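Local coordinates for uncharacterized protein (Silicibacter pomeroyi DSS-3, PDB 2RE3) that is of unknown function but belongs to the DUF1285 family, whose fold with repeated structural motifs may take part in signal transduction, at residues Q110-T115 with F174-S179; N128-A133 with S181-M186; V97-E102 with L154-S159; A122-G127 with P143-R148. All coordinates share one frame; numbering follows the deposited sequence.

Contact 1 of 4, residues Q110-T115 with F174-S179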
loop_
_atom_site.group_PDB
_atom_site.type_symbol
_atom_site.label_atom_id
_atom_site.label_comp_id
_atom_site.label_asym_id
_atom_site.label_seq_id
_atom_site.Cartn_x
_atom_site.Cartn_y
_atom_site.Cartn_z
ATOM N N GLN A 110 15.585 -12.799 9.956
ATOM C CA GLN A 110 15.145 -12.683 8.536
ATOM C C GLN A 110 14.636 -11.278 8.193
ATOM O O GLN A 110 14.150 -10.574 9.052
ATOM C CB GLN A 110 14.111 -13.762 8.163
ATOM C CG GLN A 110 12.679 -13.306 8.058
ATOM C CD GLN A 110 11.637 -14.447 7.929
ATOM O OE1 GLN A 110 11.879 -15.496 7.309
ATOM N NE2 GLN A 110 10.461 -14.215 8.503
ATOM N N VAL A 111 14.798 -10.879 6.939
ATOM C CA VAL A 111 14.317 -9.591 6.443
ATOM C C VAL A 111 13.405 -9.805 5.219
ATOM O O VAL A 111 13.740 -10.522 4.263
ATOM C CB VAL A 111 15.497 -8.642 6.061
ATOM C CG1 VAL A 111 14.962 -7.272 5.622
ATOM C CG2 VAL A 111 16.462 -8.493 7.229
ATOM N N LEU A 112 12.244 -9.187 5.267
ATOM C CA LEU A 112 11.245 -9.322 4.206
ATOM C C LEU A 112 11.166 -8.014 3.425
ATOM O O LEU A 112 10.803 -6.979 3.981
ATOM C CB LEU A 112 9.862 -9.675 4.787
ATOM C CG LEU A 112 9.715 -10.933 5.650
ATOM C CD1 LEU A 112 8.276 -11.064 6.226
ATOM C CD2 LEU A 112 10.056 -12.145 4.846
ATOM N N THR A 113 11.528 -8.063 2.141
ATOM C CA THR A 113 11.398 -6.915 1.246
ATOM C C THR A 113 10.236 -7.116 0.263
ATOM O O THR A 113 10.198 -8.070 -0.529
ATOM C CB THR A 113 12.697 -6.618 0.524
ATOM O OG1 THR A 113 13.677 -6.278 1.499
ATOM C CG2 THR A 113 12.527 -5.434 -0.439
ATOM N N PHE A 114 9.279 -6.201 0.342
ATOM C CA PHE A 114 8.084 -6.254 -0.482
ATOM C C PHE A 114 8.216 -5.308 -1.668
ATOM O O PHE A 114 8.845 -4.255 -1.557
ATOM C CB PHE A 114 6.892 -5.817 0.329
ATOM C CG PHE A 114 6.477 -6.789 1.377
ATOM C CD1 PHE A 114 7.045 -6.761 2.622
ATOM C CD2 PHE A 114 5.490 -7.721 1.119
ATOM C CE1 PHE A 114 6.651 -7.644 3.582
ATOM C CE2 PHE A 114 5.086 -8.597 2.090
ATOM C CZ PHE A 114 5.675 -8.562 3.321
ATOM N N THR A 115 7.625 -5.701 -2.783
ATOM C CA THR A 115 7.463 -4.864 -3.946
ATOM C C THR A 115 5.964 -4.720 -4.194
ATOM O O THR A 115 5.225 -5.731 -4.098
ATOM C CB THR A 115 8.148 -5.501 -5.162
ATOM O OG1 THR A 115 9.549 -5.610 -4.875
ATOM C CG2 THR A 115 7.939 -4.670 -6.443
ATOM N N PHE A 174 0.981 -16.406 15.901
ATOM C CA PHE A 174 1.652 -16.726 14.661
ATOM C C PHE A 174 1.921 -15.440 13.919
ATOM O O PHE A 174 1.052 -14.608 13.810
ATOM C CB PHE A 174 0.780 -17.635 13.809
ATOM C CG PHE A 174 1.353 -17.906 12.467
ATOM C CD1 PHE A 174 2.240 -18.953 12.281
ATOM C CD2 PHE A 174 1.039 -17.086 11.395
ATOM C CE1 PHE A 174 2.810 -19.185 11.051
ATOM C CE2 PHE A 174 1.580 -17.316 10.158
ATOM C CZ PHE A 174 2.475 -18.385 9.979
ATOM N N GLY A 175 3.121 -15.270 13.398
ATOM C CA GLY A 175 3.453 -14.028 12.692
ATOM C C GLY A 175 4.770 -14.065 11.951
ATOM O O GLY A 175 5.321 -15.152 11.665
ATOM N N LEU A 176 5.296 -12.877 11.659
ATOM C CA LEU A 176 6.483 -12.732 10.793
ATOM C C LEU A 176 7.577 -11.922 11.469
ATOM O O LEU A 176 7.307 -10.872 12.028
ATOM C CB LEU A 176 6.085 -12.103 9.446
ATOM C CG LEU A 176 5.199 -13.017 8.575
ATOM C CD1 LEU A 176 4.628 -12.254 7.440
ATOM C CD2 LEU A 176 5.985 -14.187 8.076
ATOM N N TRP A 177 8.792 -12.474 11.483
ATOM C CA TRP A 177 9.975 -11.736 11.864
ATOM C C TRP A 177 10.484 -11.016 10.644
ATOM O O TRP A 177 10.652 -11.636 9.607
ATOM C CB TRP A 177 11.065 -12.675 12.350
ATOM C CG TRP A 177 10.867 -13.143 13.755
ATOM C CD1 TRP A 177 10.298 -14.314 14.151
ATOM C CD2 TRP A 177 11.221 -12.444 14.942
ATOM N NE1 TRP A 177 10.276 -14.392 15.513
ATOM C CE2 TRP A 177 10.832 -13.253 16.032
ATOM C CE3 TRP A 177 11.835 -11.211 15.195
ATOM C CZ2 TRP A 177 11.057 -12.884 17.368
ATOM C CZ3 TRP A 177 12.064 -10.838 16.531
ATOM C CH2 TRP A 177 11.673 -11.677 17.597
ATOM N N SER A 178 10.699 -9.707 10.745
ATOM C CA SER A 178 11.465 -8.984 9.723
ATOM C C SER A 178 12.319 -7.923 10.368
ATOM O O SER A 178 11.854 -7.229 11.258
ATOM C CB SER A 178 10.546 -8.348 8.690
ATOM O OG SER A 178 11.305 -7.769 7.639
ATOM N N SER A 179 13.562 -7.793 9.924
ATOM C CA SER A 179 14.461 -6.712 10.398
ATOM C C SER A 179 14.583 -6.665 11.909
ATOM O O SER A 179 14.669 -5.583 12.467
ATOM C CB SER A 179 14.003 -5.313 9.929
ATOM O OG SER A 179 13.901 -5.226 8.527
#
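Two strands from separate sheets cross here nearly at a right angle: strand 111-116, from the six-stranded mixed sheet, passes strand 173-178, from the three-stranded antiparallel sheet, with the axes of 111-115 and 174-178 turned 96° apart and 5.9 Å from each other at closest approach. One backbone bond and two side-chain bonds make the join, with no continuous strand pairing. The Q110 carbonyl takes the S179 N-H at 3.0 Å (N to O), in the carbonyl plane, while the same O is approached by S178 CA. The Q110 side chain, extended beyond CG, turns its amide so that W177 O lies in the amide plane; NE2 meets a lone pair of that oxygen at 2.8 Å and also bonds to L166 O, so two acceptors hold the group. S178 OG, anti to its backbone N, receives a nearly straight bond from L112 N (2.9 Å, 167°) and donates to A124 O. Beside these bonds the L112 and L176 side chains cross at about a right angle, CD1 to CD1 at 4.0 Å, both resting on L163 of helix 157-164. This near-perpendicular strand crossing, joined by hydrogen bonds and a leucine contact, links the six-stranded and three-stranded sheets of the C-terminal DUF1285 domain.

Contact 2 of 4, residues N128-A133 with S181-M186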
loop_
_atom_site.group_PDB
_atom_site.type_symbol
_atom_site.label_atom_id
_atom_site.label_comp_id
_atom_site.label_asym_id
_atom_site.label_seq_id
_atom_site.Cartn_x
_atom_site.Cartn_y
_atom_site.Cartn_z
ATOM N N ASN A 128 8.513 0.179 8.677
ATOM C CA ASN A 128 7.462 -0.229 7.788
ATOM C C ASN A 128 6.797 -1.510 8.345
ATOM O O ASN A 128 7.094 -2.636 7.890
ATOM C CB ASN A 128 8.050 -0.493 6.424
ATOM C CG ASN A 128 8.650 0.732 5.789
ATOM O OD1 ASN A 128 8.009 1.778 5.648
ATOM N ND2 ASN A 128 9.878 0.605 5.374
ATOM N N PRO A 129 5.920 -1.362 9.354
ATOM C CA PRO A 129 5.427 -2.578 10.000
ATOM C C PRO A 129 4.413 -3.312 9.161
ATOM O O PRO A 129 3.796 -2.711 8.280
ATOM C CB PRO A 129 4.796 -2.069 11.289
ATOM C CG PRO A 129 4.377 -0.694 10.990
ATOM C CD PRO A 129 5.366 -0.155 9.976
ATOM N N ILE A 130 4.310 -4.614 9.423
ATOM C CA ILE A 130 3.255 -5.477 8.900
ATOM C C ILE A 130 2.121 -5.449 9.911
ATOM O O ILE A 130 2.359 -5.570 11.089
ATOM C CB ILE A 130 3.749 -6.921 8.722
ATOM C CG1 ILE A 130 4.885 -6.930 7.696
ATOM C CG2 ILE A 130 2.615 -7.815 8.266
ATOM C CD1 ILE A 130 5.725 -8.186 7.665
ATOM N N ARG A 131 0.892 -5.278 9.457
ATOM C CA ARG A 131 -0.269 -5.182 10.353
ATOM C C ARG A 131 -1.201 -6.320 10.014
ATOM O O ARG A 131 -1.249 -6.729 8.864
ATOM C CB ARG A 131 -0.949 -3.848 10.073
ATOM C CG ARG A 131 -2.347 -3.709 10.573
ATOM C CD ARG A 131 -2.744 -2.253 10.627
ATOM N NE ARG A 131 -3.036 -1.695 9.303
ATOM C CZ ARG A 131 -4.219 -1.773 8.687
ATOM N NH1 ARG A 131 -5.255 -2.410 9.228
ATOM N NH2 ARG A 131 -4.372 -1.219 7.498
HETATM N N MSE A 132 -1.911 -6.846 11.015
HETATM C CA MSE A 132 -2.971 -7.839 10.772
HETATM C C MSE A 132 -4.318 -7.140 10.754
HETATM O O MSE A 132 -4.583 -6.305 11.611
HETATM C CB MSE A 132 -2.959 -9.014 11.801
HETATM C CG MSE A 132 -2.968 -8.707 13.327
HETATM SE SE MSE A 132 -3.206 -10.314 14.535
HETATM C CE MSE A 132 -3.435 -9.235 16.137
ATOM N N ALA A 133 -5.137 -7.430 9.743
ATOM C CA ALA A 133 -6.495 -6.968 9.708
ATOM C C ALA A 133 -7.206 -8.184 9.188
ATOM O O ALA A 133 -6.559 -9.159 8.786
ATOM C CB ALA A 133 -6.644 -5.792 8.780
ATOM N N SER A 181 12.244 -7.372 14.189
ATOM C CA SER A 181 10.980 -7.098 14.871
ATOM C C SER A 181 9.954 -8.173 14.522
ATOM O O SER A 181 10.018 -8.788 13.460
ATOM C CB SER A 181 10.445 -5.722 14.460
ATOM O OG SER A 181 11.210 -4.669 15.006
ATOM N N PHE A 182 9.019 -8.413 15.424
ATOM C CA PHE A 182 8.052 -9.479 15.245
ATOM C C PHE A 182 6.635 -8.950 15.066
ATOM O O PHE A 182 6.121 -8.222 15.913
ATOM C CB PHE A 182 8.072 -10.428 16.439
ATOM C CG PHE A 182 7.125 -11.571 16.288
ATOM C CD1 PHE A 182 7.413 -12.603 15.409
ATOM C CD2 PHE A 182 5.914 -11.575 16.959
ATOM C CE1 PHE A 182 6.538 -13.609 15.224
ATOM C CE2 PHE A 182 5.026 -12.622 16.796
ATOM C CZ PHE A 182 5.333 -13.635 15.931
ATOM N N PHE A 183 5.985 -9.368 13.989
ATOM C CA PHE A 183 4.662 -8.877 13.654
ATOM C C PHE A 183 3.608 -9.967 13.743
ATOM O O PHE A 183 3.538 -10.869 12.901
ATOM C CB PHE A 183 4.718 -8.253 12.287
ATOM C CG PHE A 183 5.742 -7.181 12.195
ATOM C CD1 PHE A 183 5.460 -5.907 12.655
ATOM C CD2 PHE A 183 7.026 -7.463 11.729
ATOM C CE1 PHE A 183 6.442 -4.922 12.631
ATOM C CE2 PHE A 183 8.005 -6.462 11.681
ATOM C CZ PHE A 183 7.713 -5.202 12.108
ATOM N N PRO A 184 2.785 -9.891 14.785
ATOM C CA PRO A 184 1.738 -10.860 14.923
ATOM C C PRO A 184 0.712 -10.710 13.839
ATOM O O PRO A 184 0.382 -9.587 13.424
ATOM C CB PRO A 184 1.117 -10.534 16.284
ATOM C CG PRO A 184 2.123 -9.698 17.008
ATOM C CD PRO A 184 2.810 -8.938 15.904
ATOM N N LEU A 185 0.197 -11.856 13.423
ATOM C CA LEU A 185 -0.763 -11.962 12.351
ATOM C C LEU A 185 -2.079 -12.620 12.792
ATOM O O LEU A 185 -3.132 -12.321 12.238
ATOM C CB LEU A 185 -0.159 -12.783 11.211
ATOM C CG LEU A 185 0.793 -12.152 10.206
ATOM C CD1 LEU A 185 0.976 -13.113 9.022
ATOM C CD2 LEU A 185 0.289 -10.797 9.739
HETATM N N MSE A 186 -2.019 -13.559 13.740
HETATM C CA MSE A 186 -3.209 -14.269 14.216
HETATM C C MSE A 186 -2.798 -15.124 15.415
HETATM O O MSE A 186 -1.623 -15.403 15.602
HETATM C CB MSE A 186 -3.811 -15.127 13.088
HETATM C CG MSE A 186 -3.238 -16.559 12.996
HETATM SE SE MSE A 186 -3.397 -17.472 11.274
HETATM C CE MSE A 186 -2.321 -16.174 10.291
HETATM O O HOH W 1 1.542 -7.313 13.223
#
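The F183 ring lies against the backbone of the opposite segment: I130 N sits 3.6 Å above one ring face, displaced toward the rim, and P129 CB comes to 3.6 Å from CE1 of F183. At the base of the ring, I130 CB packs on F183 CB at 3.9 Å. The F183 ring reaches this place because CG stands anti to its own carbonyl carbon. Farther along, I130 CG2 touches L185 CD2 at 4.1 Å, the two side chains crossing obliquely. Selenomethionine M132, modelled here in one of two conformers, carries its CG in the crowded position between backbone N and carbonyl carbon, then runs out extended, with SE 3.1 Å from L185 O. An alanine in place of F183 removes the ring that P129 CB and the I130 backbone rest on, and would probably loosen the packing between the two segments. Strand 130-131 is outermost in the six-stranded sheet and 181-185 outermost in the three-stranded one; 129-132 and 183-186 run in nearly the same direction, 3° apart end to end, yet no direct hydrogen bond pairs them. Instead, one water donates to both I130 O (2.9 Å) and P184 O (2.6 Å from the water). L185 and M186 are in turn set by a classic beta bulge facing F174, and L185 leans on L176 and P143. On the far side, R131 is held by a salt bridge to E152 and a cation-pi contact with Y144.

Contact 3 of 4, residues V97-E102 with L154-S159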
loop_
_atom_site.group_PDB
_atom_site.type_symbol
_atom_site.label_atom_id
_atom_site.label_comp_id
_atom_site.label_asym_id
_atom_site.label_seq_id
_atom_site.Cartn_x
_atom_site.Cartn_y
_atom_site.Cartn_z
ATOM N N VAL A 97 -1.100 -2.536 -3.615
ATOM C CA VAL A 97 -1.076 -3.953 -3.424
ATOM C C VAL A 97 0.380 -4.406 -3.487
ATOM O O VAL A 97 1.081 -4.057 -4.421
ATOM C CB VAL A 97 -1.882 -4.692 -4.506
ATOM C CG1 VAL A 97 -1.526 -6.171 -4.505
ATOM C CG2 VAL A 97 -3.403 -4.480 -4.294
ATOM N N ALA A 98 0.816 -5.173 -2.487
ATOM C CA ALA A 98 2.121 -5.844 -2.492
ATOM C C ALA A 98 2.019 -7.094 -3.356
ATOM O O ALA A 98 1.252 -8.007 -3.030
ATOM C CB ALA A 98 2.553 -6.234 -1.051
ATOM N N VAL A 99 2.788 -7.144 -4.439
ATOM C CA VAL A 99 2.716 -8.269 -5.374
ATOM C C VAL A 99 3.898 -9.215 -5.325
ATOM O O VAL A 99 3.885 -10.254 -5.968
ATOM C CB VAL A 99 2.593 -7.785 -6.815
ATOM C CG1 VAL A 99 1.251 -7.016 -6.986
ATOM C CG2 VAL A 99 3.834 -6.952 -7.207
ATOM N N ASP A 100 4.919 -8.863 -4.569
ATOM C CA ASP A 100 6.090 -9.705 -4.440
ATOM C C ASP A 100 6.704 -9.538 -3.062
ATOM O O ASP A 100 6.625 -8.471 -2.464
ATOM C CB ASP A 100 7.107 -9.341 -5.522
ATOM C CG ASP A 100 8.021 -10.485 -5.863
ATOM O OD1 ASP A 100 7.679 -11.626 -5.498
ATOM O OD2 ASP A 100 9.073 -10.249 -6.498
ATOM N N VAL A 101 7.290 -10.607 -2.542
ATOM C CA VAL A 101 8.040 -10.523 -1.299
ATOM C C VAL A 101 9.290 -11.351 -1.501
ATOM O O VAL A 101 9.242 -12.416 -2.115
ATOM C CB VAL A 101 7.244 -11.021 -0.064
ATOM C CG1 VAL A 101 6.711 -12.434 -0.280
ATOM C CG2 VAL A 101 8.119 -10.973 1.186
ATOM N N GLU A 102 10.393 -10.835 -0.963
ATOM C CA GLU A 102 11.721 -11.425 -1.059
ATOM C C GLU A 102 12.229 -11.640 0.382
ATOM O O GLU A 102 12.111 -10.722 1.210
ATOM C CB GLU A 102 12.624 -10.437 -1.816
ATOM C CG GLU A 102 14.109 -10.777 -1.851
ATOM C CD GLU A 102 15.008 -9.586 -1.507
ATOM O OE1 GLU A 102 15.090 -8.628 -2.324
ATOM O OE2 GLU A 102 15.639 -9.637 -0.424
ATOM N N LEU A 154 -1.773 -3.649 0.638
ATOM C CA LEU A 154 -2.440 -4.907 0.947
ATOM C C LEU A 154 -1.611 -6.026 0.335
ATOM O O LEU A 154 -1.296 -5.980 -0.857
ATOM C CB LEU A 154 -3.844 -4.945 0.361
ATOM C CG LEU A 154 -4.666 -6.185 0.665
ATOM C CD1 LEU A 154 -5.001 -6.247 2.151
ATOM C CD2 LEU A 154 -5.942 -6.170 -0.178
ATOM N N ILE A 155 -1.268 -7.025 1.151
ATOM C CA ILE A 155 -0.444 -8.144 0.688
ATOM C C ILE A 155 -1.344 -9.116 -0.088
ATOM O O ILE A 155 -2.327 -9.587 0.460
ATOM C CB ILE A 155 0.267 -8.831 1.895
ATOM C CG1 ILE A 155 1.259 -7.864 2.540
ATOM C CG2 ILE A 155 1.033 -10.056 1.478
ATOM C CD1 ILE A 155 1.599 -8.234 3.946
ATOM N N ASP A 156 -1.023 -9.377 -1.358
ATOM C CA ASP A 156 -1.873 -10.233 -2.231
ATOM C C ASP A 156 -1.723 -11.720 -1.887
ATOM O O ASP A 156 -0.822 -12.085 -1.144
ATOM C CB ASP A 156 -1.584 -9.983 -3.723
ATOM C CG ASP A 156 -0.252 -10.607 -4.202
ATOM O OD1 ASP A 156 0.471 -11.205 -3.382
ATOM O OD2 ASP A 156 0.075 -10.509 -5.415
ATOM N N ARG A 157 -2.606 -12.562 -2.431
ATOM C CA ARG A 157 -2.672 -14.010 -2.089
ATOM C C ARG A 157 -1.344 -14.699 -2.321
ATOM O O ARG A 157 -0.818 -15.364 -1.436
ATOM C CB ARG A 157 -3.755 -14.762 -2.897
ATOM C CG ARG A 157 -5.175 -14.133 -2.918
ATOM C CD ARG A 157 -5.698 -13.712 -1.520
ATOM N NE ARG A 157 -6.104 -14.823 -0.640
ATOM C CZ ARG A 157 -6.022 -14.819 0.698
ATOM N NH1 ARG A 157 -5.523 -13.779 1.361
ATOM N NH2 ARG A 157 -6.433 -15.882 1.382
ATOM N N LYS A 158 -0.796 -14.536 -3.513
ATOM C CA LYS A 158 0.453 -15.204 -3.831
ATOM C C LYS A 158 1.518 -14.863 -2.766
ATOM O O LYS A 158 2.128 -15.767 -2.192
ATOM C CB LYS A 158 0.926 -14.878 -5.256
ATOM C CG LYS A 158 2.202 -15.614 -5.652
ATOM C CD LYS A 158 2.284 -16.011 -7.150
ATOM C CE LYS A 158 3.046 -15.012 -8.030
ATOM N NZ LYS A 158 3.533 -15.692 -9.292
ATOM N N SER A 159 1.716 -13.578 -2.478
ATOM C CA SER A 159 2.691 -13.173 -1.454
ATOM C C SER A 159 2.281 -13.647 -0.031
ATOM O O SER A 159 3.128 -14.092 0.759
ATOM C CB SER A 159 2.931 -11.666 -1.492
ATOM O OG SER A 159 3.112 -11.198 -2.833
#
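L154 opens the segment as the parallel partner of V97, the two side chains on one face of the sheet. Its carbonyl oxygen accepts A98 N at 2.8 Å, from a donor well above the carbonyl plane, and V97 CA adds a C-H contact to the same atom. I155 pairs with A98 on the other face, where A98 CB meets I155 CG1 at 4.2 Å and both residues also touch F114. The bond returned by D156 N to A98 O, 3.1 Å and 163°, lies in the carbonyl plane and is the last of the strand pairing, for helix 157-164 begins immediately afterwards with D156 as its N-cap. The D156 side chain has CG in the crowded position between backbone N and carbonyl carbon (chi1 75°). Its OD1 is gripped by two donors of one residue, S159 N at 2.8 Å and S159 OG at 2.7 Å, both above the carboxylate plane, while OD2 lies beside V99 CA and CB packs against V97 CG1 at 3.9 Å. An alanine in place of D156 has no acceptor for S159 N and S159 OG, and would probably fray the first helical turn. S159 closes the segment, its CB 4.0 Å from V101 CG1, beside a strand bulged at V99 and D100 opposite T115. Two donors and the N-terminal end of a helix would favour a charged D156 carboxylate, although A98 O, an acceptor just 3.3 Å from OD1 of D156, is likely to offset part of that stabilisation.

Contact 4 of 4, residues A122-G127 with P143-R148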
loop_
_atom_site.group_PDB
_atom_site.type_symbol
_atom_site.label_atom_id
_atom_site.label_comp_id
_atom_site.label_asym_id
_atom_site.label_seq_id
_atom_site.Cartn_x
_atom_site.Cartn_y
_atom_site.Cartn_z
ATOM N N ALA A 122 9.440 -1.933 -0.168
ATOM C CA ALA A 122 9.368 -1.615 1.273
ATOM C C ALA A 122 9.969 -2.712 2.093
ATOM O O ALA A 122 9.481 -3.827 2.029
ATOM C CB ALA A 122 7.948 -1.429 1.700
ATOM N N VAL A 123 11.011 -2.403 2.861
ATOM C CA VAL A 123 11.644 -3.373 3.730
ATOM C C VAL A 123 10.818 -3.464 5.002
ATOM O O VAL A 123 10.705 -2.466 5.746
ATOM C CB VAL A 123 13.053 -2.914 4.095
ATOM C CG1 VAL A 123 13.623 -3.759 5.243
ATOM C CG2 VAL A 123 13.964 -2.911 2.846
ATOM N N ALA A 124 10.222 -4.627 5.264
ATOM C CA ALA A 124 9.392 -4.768 6.472
ATOM C C ALA A 124 10.231 -4.682 7.752
ATOM O O ALA A 124 11.321 -5.237 7.856
ATOM C CB ALA A 124 8.554 -6.064 6.451
ATOM N N GLY A 125 9.713 -3.970 8.726
ATOM C CA GLY A 125 10.430 -3.755 9.981
ATOM C C GLY A 125 9.698 -2.698 10.772
ATOM O O GLY A 125 8.599 -2.295 10.417
ATOM N N GLU A 126 10.309 -2.212 11.830
ATOM C CA GLU A 126 9.644 -1.225 12.652
ATOM C C GLU A 126 9.221 0.018 11.878
ATOM O O GLU A 126 8.128 0.507 12.086
ATOM C CB GLU A 126 10.509 -0.850 13.828
ATOM C CG GLU A 126 9.738 -0.160 14.909
ATOM C CD GLU A 126 10.636 0.139 16.070
ATOM O OE1 GLU A 126 10.828 -0.785 16.888
ATOM O OE2 GLU A 126 11.179 1.276 16.120
ATOM N N GLY A 127 10.075 0.511 10.987
ATOM C CA GLY A 127 9.741 1.683 10.148
ATOM C C GLY A 127 8.597 1.420 9.158
ATOM O O GLY A 127 7.809 2.324 8.825
ATOM N N PRO A 143 -3.582 -9.012 5.606
ATOM C CA PRO A 143 -2.520 -8.251 6.218
ATOM C C PRO A 143 -1.984 -7.161 5.276
ATOM O O PRO A 143 -2.003 -7.321 4.057
ATOM C CB PRO A 143 -1.452 -9.313 6.453
ATOM C CG PRO A 143 -1.612 -10.259 5.323
ATOM C CD PRO A 143 -3.042 -10.103 4.789
ATOM N N TYR A 144 -1.486 -6.081 5.864
ATOM C CA TYR A 144 -0.891 -4.980 5.125
ATOM C C TYR A 144 0.559 -4.795 5.500
ATOM O O TYR A 144 0.998 -5.308 6.529
ATOM C CB TYR A 144 -1.633 -3.709 5.452
ATOM C CG TYR A 144 -3.126 -3.781 5.195
ATOM C CD1 TYR A 144 -3.974 -4.377 6.110
ATOM C CD2 TYR A 144 -3.696 -3.221 4.042
ATOM C CE1 TYR A 144 -5.351 -4.415 5.916
ATOM C CE2 TYR A 144 -5.086 -3.252 3.833
ATOM C CZ TYR A 144 -5.900 -3.859 4.793
ATOM O OH TYR A 144 -7.249 -3.929 4.640
ATOM N N VAL A 145 1.298 -4.062 4.664
ATOM C CA VAL A 145 2.633 -3.561 5.017
ATOM C C VAL A 145 2.758 -2.079 4.643
ATOM O O VAL A 145 2.265 -1.627 3.611
ATOM C CB VAL A 145 3.768 -4.377 4.369
ATOM C CG1 VAL A 145 3.682 -4.384 2.844
ATOM C CG2 VAL A 145 5.112 -3.822 4.780
ATOM N N HIS A 146 3.379 -1.316 5.527
ATOM C CA HIS A 146 3.583 0.107 5.310
ATOM C C HIS A 146 4.659 0.302 4.251
ATOM O O HIS A 146 5.697 -0.382 4.261
ATOM C CB HIS A 146 4.006 0.749 6.630
ATOM C CG HIS A 146 4.292 2.220 6.567
ATOM N ND1 HIS A 146 5.562 2.711 6.393
ATOM C CD2 HIS A 146 3.493 3.299 6.748
ATOM C CE1 HIS A 146 5.532 4.036 6.432
ATOM N NE2 HIS A 146 4.289 4.420 6.649
ATOM N N VAL A 147 4.388 1.203 3.320
ATOM C CA VAL A 147 5.330 1.542 2.246
ATOM C C VAL A 147 5.932 2.907 2.535
ATOM O O VAL A 147 7.144 3.038 2.599
ATOM C CB VAL A 147 4.615 1.605 0.886
ATOM C CG1 VAL A 147 5.614 1.954 -0.233
ATOM C CG2 VAL A 147 3.822 0.306 0.658
ATOM N N ARG A 148 5.091 3.934 2.699
ATOM C CA ARG A 148 5.610 5.241 3.073
ATOM C C ARG A 148 4.517 6.159 3.568
ATOM O O ARG A 148 3.373 6.095 3.105
ATOM C CB ARG A 148 6.343 5.926 1.895
ATOM C CG ARG A 148 5.466 6.263 0.683
ATOM C CD ARG A 148 6.194 7.184 -0.333
ATOM N NE ARG A 148 5.272 7.510 -1.430
ATOM C CZ ARG A 148 4.986 6.687 -2.436
ATOM N NH1 ARG A 148 5.597 5.515 -2.535
ATOM N NH2 ARG A 148 4.106 7.042 -3.374
#
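No backbone hydrogen bond joins these segments, which draw together at one end and spread apart at the other: CA of A122 lies 5.2 Å from CA of V147, whereas CA of A124 and CA of V145 are 7.0 Å apart. At the close end A122 directs its methyl at the other segment, CB standing 3.6 Å from H146 O and 4.0 Å from V147 CA. This approach falls at a classic beta bulge, V147 and R148 together facing L151. At the wider end A124 CB just reaches V145 CG2, at 4.4 Å. The imidazole of H146, with CG anti to the backbone N, swings toward the loop at G127, but ND1 and G127 O, 3.3 Å apart, are not aligned for a bond. ND1 is hydrogen-bonded instead to N128 OD1, and NE2 to G150 N, a pairing consistent with a neutral ring protonated at ND1. Strand 121-123 is outermost in the six-stranded sheet and 144-148 next to last on the other side; their approach, mainly through the A122 methyl, is consistent with a strongly curled mixed sheet, whose strand order, 3-2-1-6-5-4, recurs in the sheet of residues 37-91, in keeping with a fold of repeated motifs.

How the contacts relate
All four contacts lie in the C-terminal DUF1285 domain. Contacts 3 and 4, their centres about 12 Å apart, shape the six-stranded sheet itself and meet where I155 N bonds to P143 O (3.0 Å). Contacts 1 and 2 join that sheet to the three-stranded one, at strands 173-178 and 181-185, which are hydrogen-bonded neighbours (L176 O to F183 N, 2.8 Å). Contact 4 lies about 9 Å, centre to centre, from each of these joins, touching contact 1 through A124 and contact 2 through H146. Strands 96-104 and 111-116 pair between contacts 3 and 1, whereas contacts 2 and 3 do not touch.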